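Local coordinates for protein toll-like receptor 13 (Mus musculus, PDB 4Z0C) that recognises and binds bacterial 23S ribosomal RNA and signals through MYD88 and TRAF6 to activate NF-kappa-B and the inflammatory response, at residues T24-A29 against P52-N57; E28-I33 against T38-T43. All coordinates share one frame; numbering follows the deposited sequence.

Interaction 1 of 2, residues T24-A29 against P52-N57; sequences TNLTEA and PWSFTN. With NAG (2-acetamido-2-deoxy-beta-D-glucopyranose), chain S; NAG (2-acetamido-2-deoxy-beta-D-glucopyranose), chain K.
Leu26 reaches across to Ser54 and Phe55 with a single methyl. Leu26 CD2 lies 3.9 Å from Phe55 CZ and at the same distance from Ser54 CB, so the methyl touches both the far end of the ring and the serine CB. The leucine gets there with CG anti to its backbone N (chi1 172°); Leu26 and Phe55 cross at about a right angle, the methyl meeting the ring obliquely. Thr27 adds a looser touch at the margin, its OG1 4.4 Å from Ser54 O. Ser54 OG itself is engaged by Pro51 O, just before the segment.

The polar bonds stay within each segment. Asn25 caps the helix that starts at Leu26: its OD1 accepts from Glu28 N at 3.3 Å, a nearly straight bond (178°) whose donor stands above the amide carbonyl plane, 46° out of it. Across the way, Thr56 OG1 donates to Trp53 O at 2.9 Å.

Both segments also carry sugar, Asn25 and Asn57 each bonded through ND2 to C1 of an N-acetylglucosamine, and Glu28 CG lies 3.4 Å from O5 of the sugar on Asn25. The short helix 26-30 packs on the convex-side loop of the first repeat, as at the start of the leucine-rich-repeat solenoid of a Toll-like receptor ectodomain.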
loop_
_atom_site.group_PDB
_atom_site.type_symbol
_atom_site.label_atom_id
_atom_site.label_comp_id
_atom_site.label_asym_id
_atom_site.label_seq_id
_atom_site.Cartn_x
_atom_site.Cartn_y
_atom_site.Cartn_z
ATOM N N THR A 24 -10.732 -0.566 -37.196
ATOM C CA THR A 24 -10.300 -1.448 -38.255
ATOM C C THR A 24 -10.396 -0.769 -39.610
ATOM O O THR A 24 -9.643 -1.098 -40.524
ATOM C CB THR A 24 -11.102 -2.753 -38.237
ATOM O OG1 THR A 24 -10.544 -3.658 -39.192
ATOM C CG2 THR A 24 -12.555 -2.496 -38.588
ATOM N N ASN A 25 -11.299 0.203 -39.716
ATOM C CA ASN A 25 -11.498 0.975 -40.941
ATOM C C ASN A 25 -11.039 2.427 -40.758
ATOM O O ASN A 25 -11.727 3.239 -40.136
ATOM C CB ASN A 25 -12.973 0.895 -41.360
ATOM C CG ASN A 25 -13.221 1.382 -42.779
ATOM O OD1 ASN A 25 -12.740 2.445 -43.178
ATOM N ND2 ASN A 25 -13.977 0.592 -43.554
ATOM N N LEU A 26 -9.866 2.739 -41.300
ATOM C CA LEU A 26 -9.218 4.035 -41.087
ATOM C C LEU A 26 -10.073 5.220 -41.545
ATOM O O LEU A 26 -10.263 6.195 -40.803
ATOM C CB LEU A 26 -7.854 4.071 -41.789
ATOM C CG LEU A 26 -7.153 5.430 -41.800
ATOM C CD1 LEU A 26 -6.906 5.899 -40.386
ATOM C CD2 LEU A 26 -5.839 5.356 -42.576
ATOM N N THR A 27 -10.560 5.140 -42.779
ATOM C CA THR A 27 -11.397 6.192 -43.356
ATOM C C THR A 27 -12.676 6.507 -42.565
ATOM O O THR A 27 -12.948 7.673 -42.265
ATOM C CB THR A 27 -11.759 5.859 -44.801
ATOM O OG1 THR A 27 -10.620 6.122 -45.622
ATOM C CG2 THR A 27 -12.912 6.722 -45.263
ATOM N N GLU A 28 -13.445 5.479 -42.215
ATOM C CA GLU A 28 -14.641 5.687 -41.398
ATOM C C GLU A 28 -14.311 6.366 -40.078
ATOM O O GLU A 28 -14.914 7.383 -39.735
ATOM C CB GLU A 28 -15.370 4.366 -41.139
ATOM C CG GLU A 28 -16.222 3.911 -42.314
ATOM C CD GLU A 28 -17.085 5.039 -42.895
ATOM O OE1 GLU A 28 -16.680 5.651 -43.907
ATOM O OE2 GLU A 28 -18.174 5.307 -42.339
ATOM N N ALA A 29 -13.313 5.835 -39.376
ATOM C CA ALA A 29 -12.940 6.351 -38.069
ATOM C C ALA A 29 -12.621 7.850 -38.082
ATOM O O ALA A 29 -13.000 8.572 -37.181
ATOM C CB ALA A 29 -11.764 5.552 -37.507
ATOM N N PRO A 52 -5.714 4.828 -51.044
ATOM C CA PRO A 52 -5.175 5.920 -51.871
ATOM C C PRO A 52 -5.453 7.378 -51.485
ATOM O O PRO A 52 -4.686 8.229 -51.896
ATOM C CB PRO A 52 -5.790 5.635 -53.241
ATOM C CG PRO A 52 -5.878 4.165 -53.287
ATOM C CD PRO A 52 -6.224 3.731 -51.892
ATOM N N TRP A 53 -6.509 7.699 -50.763
ATOM C CA TRP A 53 -6.630 9.078 -50.301
ATOM C C TRP A 53 -7.129 9.099 -48.872
ATOM O O TRP A 53 -8.197 9.646 -48.584
ATOM C CB TRP A 53 -7.536 9.919 -51.215
ATOM C CG TRP A 53 -6.809 10.595 -52.350
ATOM C CD1 TRP A 53 -6.455 10.039 -53.556
ATOM C CD2 TRP A 53 -6.341 11.954 -52.387
ATOM N NE1 TRP A 53 -5.799 10.967 -54.330
ATOM C CE2 TRP A 53 -5.716 12.149 -53.641
ATOM C CE3 TRP A 53 -6.380 13.020 -51.482
ATOM C CZ2 TRP A 53 -5.140 13.367 -54.010
ATOM C CZ3 TRP A 53 -5.816 14.239 -51.860
ATOM C CH2 TRP A 53 -5.208 14.398 -53.111
ATOM N N SER A 54 -6.335 8.505 -47.983
ATOM C CA SER A 54 -6.754 8.252 -46.614
ATOM C C SER A 54 -7.022 9.527 -45.840
ATOM O O SER A 54 -7.901 9.555 -44.992
ATOM C CB SER A 54 -5.718 7.390 -45.893
ATOM O OG SER A 54 -5.664 6.082 -46.447
ATOM N N PHE A 55 -6.318 10.600 -46.175
ATOM C CA PHE A 55 -6.417 11.829 -45.390
ATOM C C PHE A 55 -6.868 13.073 -46.157
ATOM O O PHE A 55 -6.418 14.177 -45.859
ATOM C CB PHE A 55 -5.094 12.071 -44.668
ATOM C CG PHE A 55 -4.686 10.921 -43.799
ATOM C CD1 PHE A 55 -5.228 10.775 -42.525
ATOM C CD2 PHE A 55 -3.798 9.952 -44.267
ATOM C CE1 PHE A 55 -4.874 9.702 -41.728
ATOM C CE2 PHE A 55 -3.437 8.874 -43.461
ATOM C CZ PHE A 55 -3.981 8.750 -42.197
ATOM N N THR A 56 -7.762 12.885 -47.130
ATOM C CA THR A 56 -8.233 13.961 -48.021
ATOM C C THR A 56 -8.678 15.242 -47.312
ATOM O O THR A 56 -8.236 16.336 -47.659
ATOM C CB THR A 56 -9.418 13.505 -48.907
ATOM O OG1 THR A 56 -9.099 12.276 -49.564
ATOM C CG2 THR A 56 -9.733 14.562 -49.953
ATOM N N ASN A 57 -9.555 15.108 -46.324
ATOM C CA ASN A 57 -10.088 16.284 -45.642
ATOM C C ASN A 57 -9.259 16.708 -44.421
ATOM O O ASN A 57 -9.696 17.521 -43.610
ATOM C CB ASN A 57 -11.576 16.087 -45.289
ATOM C CG ASN A 57 -12.486 16.091 -46.527
ATOM O OD1 ASN A 57 -12.142 16.681 -47.545
ATOM N ND2 ASN A 57 -13.661 15.446 -46.424
HETATM C C1 NAG S . -14.371 1.243 -44.789
HETATM C C2 NAG S . -14.108 0.229 -45.912
HETATM C C3 NAG S . -14.736 0.627 -47.253
HETATM C C4 NAG S . -16.153 1.182 -47.096
HETATM C C5 NAG S . -16.202 2.227 -45.982
HETATM C C6 NAG S . -17.607 2.805 -45.796
HETATM C C7 NAG S . -12.082 -1.136 -45.744
HETATM C C8 NAG S . -10.631 -1.060 -45.356
HETATM N N2 NAG S . -12.678 0.013 -46.083
HETATM O O3 NAG S . -14.773 -0.501 -48.104
HETATM O O4 NAG S . -16.593 1.739 -48.323
HETATM O O5 NAG S . -15.729 1.670 -44.767
HETATM O O6 NAG S . -18.581 1.792 -45.647
HETATM O O7 NAG S . -12.664 -2.223 -45.734
HETATM C C1 NAG K . -14.576 15.747 -47.511
HETATM C C2 NAG K . -15.426 14.469 -47.570
HETATM C C3 NAG K . -16.650 14.627 -48.477
HETATM C C4 NAG K . -17.462 15.798 -47.949
HETATM C C5 NAG K . -16.592 17.056 -47.972
HETATM C C6 NAG K . -17.388 18.252 -47.442
HETATM C C7 NAG K . -14.498 12.259 -47.172
HETATM C C8 NAG K . -14.110 10.967 -47.834
HETATM N N2 NAG K . -14.630 13.323 -47.965
HETATM O O3 NAG K . -17.452 13.463 -48.507
HETATM O O4 NAG K . -18.646 15.972 -48.702
HETATM O O5 NAG K . -15.373 16.895 -47.242
HETATM O O6 NAG K . -18.020 17.918 -46.222
HETATM O O7 NAG K . -14.672 12.297 -45.951
#

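Interaction 2 of 2, residues E28-I33 against T38-T43. With NAG (2-acetamido-2-deoxy-beta-D-glucopyranose), chain E; NAG (2-acetamido-2-deoxy-beta-D-glucopyranose), chain S.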
loop_
_atom_site.group_PDB
_atom_site.type_symbol
_atom_site.label_atom_id
_atom_site.label_comp_id
_atom_site.label_asym_id
_atom_site.label_seq_id
_atom_site.Cartn_x
_atom_site.Cartn_y
_atom_site.Cartn_z
ATOM N N GLU A 28 -13.445 5.479 -42.215
ATOM C CA GLU A 28 -14.641 5.687 -41.398
ATOM C C GLU A 28 -14.311 6.366 -40.078
ATOM O O GLU A 28 -14.914 7.383 -39.735
ATOM C CB GLU A 28 -15.370 4.366 -41.139
ATOM C CG GLU A 28 -16.222 3.911 -42.314
ATOM C CD GLU A 28 -17.085 5.039 -42.895
ATOM O OE1 GLU A 28 -16.680 5.651 -43.907
ATOM O OE2 GLU A 28 -18.174 5.307 -42.339
ATOM N N ALA A 29 -13.313 5.835 -39.376
ATOM C CA ALA A 29 -12.940 6.351 -38.069
ATOM C C ALA A 29 -12.621 7.850 -38.082
ATOM O O ALA A 29 -13.000 8.572 -37.181
ATOM C CB ALA A 29 -11.764 5.552 -37.507
ATOM N N ILE A 30 -11.942 8.338 -39.105
ATOM C CA ILE A 30 -11.593 9.756 -39.091
ATOM C C ILE A 30 -12.537 10.675 -39.882
ATOM O O ILE A 30 -12.297 11.878 -39.959
ATOM C CB ILE A 30 -10.145 9.974 -39.560
ATOM C CG1 ILE A 30 -9.993 9.591 -41.034
ATOM C CG2 ILE A 30 -9.205 9.148 -38.718
ATOM C CD1 ILE A 30 -8.544 9.459 -41.477
ATOM N N SER A 31 -13.624 10.125 -40.417
ATOM C CA SER A 31 -14.528 10.890 -41.311
ATOM C C SER A 31 -15.245 12.077 -40.645
ATOM O O SER A 31 -15.644 13.031 -41.319
ATOM C CB SER A 31 -15.562 9.969 -41.972
ATOM O OG SER A 31 -16.415 9.385 -40.995
ATOM N N ASP A 32 -15.420 12.014 -39.329
ATOM C CA ASP A 32 -16.159 13.060 -38.627
ATOM C C ASP A 32 -15.285 14.057 -37.861
ATOM O O ASP A 32 -15.802 14.865 -37.104
ATOM C CB ASP A 32 -17.201 12.449 -37.699
ATOM C CG ASP A 32 -16.610 11.414 -36.770
ATOM O OD1 ASP A 32 -15.370 11.341 -36.683
ATOM O OD2 ASP A 32 -17.384 10.667 -36.132
ATOM N N ILE A 33 -13.971 14.014 -38.063
ATOM C CA ILE A 33 -13.080 14.886 -37.287
ATOM C C ILE A 33 -12.745 16.185 -38.027
ATOM O O ILE A 33 -12.759 16.207 -39.263
ATOM C CB ILE A 33 -11.803 14.123 -36.784
ATOM C CG1 ILE A 33 -10.765 13.965 -37.878
ATOM C CG2 ILE A 33 -12.192 12.765 -36.175
ATOM C CD1 ILE A 33 -9.500 13.299 -37.378
ATOM N N THR A 38 -4.390 19.255 -36.389
ATOM C CA THR A 38 -2.963 19.233 -36.690
ATOM C C THR A 38 -2.259 17.983 -36.195
ATOM O O THR A 38 -1.332 17.513 -36.840
ATOM C CB THR A 38 -2.235 20.499 -36.200
ATOM O OG1 THR A 38 -2.220 20.550 -34.777
ATOM C CG2 THR A 38 -2.944 21.751 -36.739
ATOM N N HIS A 39 -2.700 17.436 -35.065
ATOM C CA HIS A 39 -2.124 16.193 -34.524
ATOM C C HIS A 39 -3.178 15.099 -34.405
ATOM O O HIS A 39 -4.230 15.291 -33.771
ATOM C CB HIS A 39 -1.497 16.406 -33.143
ATOM C CG HIS A 39 -0.351 17.368 -33.125
ATOM N ND1 HIS A 39 -0.491 18.703 -33.429
ATOM C CD2 HIS A 39 0.958 17.186 -32.834
ATOM C CE1 HIS A 39 0.679 19.306 -33.321
ATOM N NE2 HIS A 39 1.581 18.402 -32.979
ATOM N N LEU A 40 -2.900 13.952 -35.004
ATOM C CA LEU A 40 -3.842 12.846 -35.000
ATOM C C LEU A 40 -3.124 11.604 -34.529
ATOM O O LEU A 40 -2.148 11.209 -35.137
ATOM C CB LEU A 40 -4.401 12.614 -36.401
ATOM C CG LEU A 40 -5.351 11.424 -36.585
ATOM C CD1 LEU A 40 -6.600 11.538 -35.659
ATOM C CD2 LEU A 40 -5.773 11.298 -38.047
ATOM N N ASN A 41 -3.591 10.998 -33.439
ATOM C CA ASN A 41 -2.926 9.811 -32.887
ATOM C C ASN A 41 -3.830 8.583 -32.949
ATOM O O ASN A 41 -4.810 8.492 -32.218
ATOM C CB ASN A 41 -2.439 10.066 -31.440
ATOM C CG ASN A 41 -1.502 8.957 -30.931
ATOM O OD1 ASN A 41 -1.515 7.860 -31.489
ATOM N ND2 ASN A 41 -0.669 9.231 -29.904
ATOM N N LEU A 42 -3.486 7.624 -33.804
ATOM C CA LEU A 42 -4.306 6.419 -33.936
ATOM C C LEU A 42 -3.583 5.168 -33.439
ATOM O O LEU A 42 -3.832 4.058 -33.912
ATOM C CB LEU A 42 -4.757 6.219 -35.388
ATOM C CG LEU A 42 -5.841 7.182 -35.892
ATOM C CD1 LEU A 42 -5.566 7.696 -37.304
ATOM C CD2 LEU A 42 -7.185 6.483 -35.847
ATOM N N THR A 43 -2.711 5.357 -32.455
ATOM C CA THR A 43 -1.963 4.255 -31.841
ATOM C C THR A 43 -2.884 3.211 -31.208
ATOM O O THR A 43 -3.920 3.557 -30.646
ATOM C CB THR A 43 -1.018 4.798 -30.759
ATOM O OG1 THR A 43 -0.189 5.808 -31.342
ATOM C CG2 THR A 43 -0.160 3.680 -30.137
HETATM C C1 NAG E . -0.803 10.448 -29.145
HETATM C C2 NAG E . -0.030 10.163 -27.832
HETATM C C3 NAG E . 0.216 11.447 -27.056
HETATM C C4 NAG E . 0.928 12.448 -27.947
HETATM C C5 NAG E . -0.024 12.698 -29.099
HETATM C C6 NAG E . 0.467 13.820 -30.013
HETATM C C7 NAG E . -0.580 7.970 -26.917
HETATM C C8 NAG E . -1.309 7.204 -25.835
HETATM N N2 NAG E . -0.723 9.292 -26.910
HETATM O O3 NAG E . 0.933 11.181 -25.881
HETATM O O4 NAG E . 1.205 13.646 -27.257
HETATM O O5 NAG E . -0.146 11.491 -29.830
HETATM O O6 NAG E . -0.208 13.751 -31.254
HETATM O O7 NAG E . 0.080 7.397 -27.777
HETATM C C1 NAG S . -14.371 1.243 -44.789
HETATM C C2 NAG S . -14.108 0.229 -45.912
HETATM C C3 NAG S . -14.736 0.627 -47.253
HETATM C C4 NAG S . -16.153 1.182 -47.096
HETATM C C5 NAG S . -16.202 2.227 -45.982
HETATM C C6 NAG S . -17.607 2.805 -45.796
HETATM C C7 NAG S . -12.082 -1.136 -45.744
HETATM C C8 NAG S . -10.631 -1.060 -45.356
HETATM N N2 NAG S . -12.678 0.013 -46.083
HETATM O O3 NAG S . -14.773 -0.501 -48.104
HETATM O O4 NAG S . -16.593 1.739 -48.323
HETATM O O5 NAG S . -15.729 1.670 -44.767
HETATM O O6 NAG S . -18.581 1.792 -45.647
HETATM O O7 NAG S . -12.664 -2.223 -45.734
#
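Ile30 and Ile33 both place CG1 between the backbone N and the carbonyl carbon (chi1 66° and 79°), and Leu40 sets CG anti to its N (176°); with these torsions the branches meet in the core at the start of the leucine-rich-repeat solenoid. Here the short helix 26-30, which lies ahead of the first repeat, and the turn after it cover the inward face of strand 39-41, the strand of that repeat, while Leu64 of the next repeat's strand continues the leucine row beside Leu40.

Ile30 uses its CG2 methyl twice, 4.1 Å from Leu40 CD2 and 4.2 Å from Leu42 CD1. Ile33 comes in with the end of its chain instead. Each of these pairs crosses at about a right angle, and all four residues are buried. A type I turn from Ile30 to Ile33 brings the second isoleucine round; just ahead of it Glu28 O accepts from both Ser31 N and Ser31 OG, the hydroxyl lying on a lone pair.

Residues that alternate with the leucines face the other way. Asn41 bears an N-acetylglucosamine on ND2, while its OD1 accepts from Thr43 N at 2.9 Å, an Asx turn that helps fix the amide. On the buried side, the shortest approach is Ile33 CD1 to Leu40 CD1, 3.8 Å.

Interactions 1 and 2 share helix 26-30 and lie about 8 Å apart, centre to centre, and their side chains run into one another. Ile30 CD1 joins them most directly, 3.7 Å from Phe55 CE1 and 3.6 Å from Ser54 O. Leu26 CD1 also meets Leu42 CD1 at 3.8 Å, and Phe55 CE1 lies 4.1 Å from Leu40 CD2. Loop 52-57 and strand 39-41, both of the first repeat, thus pack against the same preceding helix. The bound RNA is nearer to interaction 2, about 6 Å at the nearest atom, against about 14 Å for interaction 1. The sugar on Asn25, bonded within interaction 1, also touches Glu28, which belongs to both.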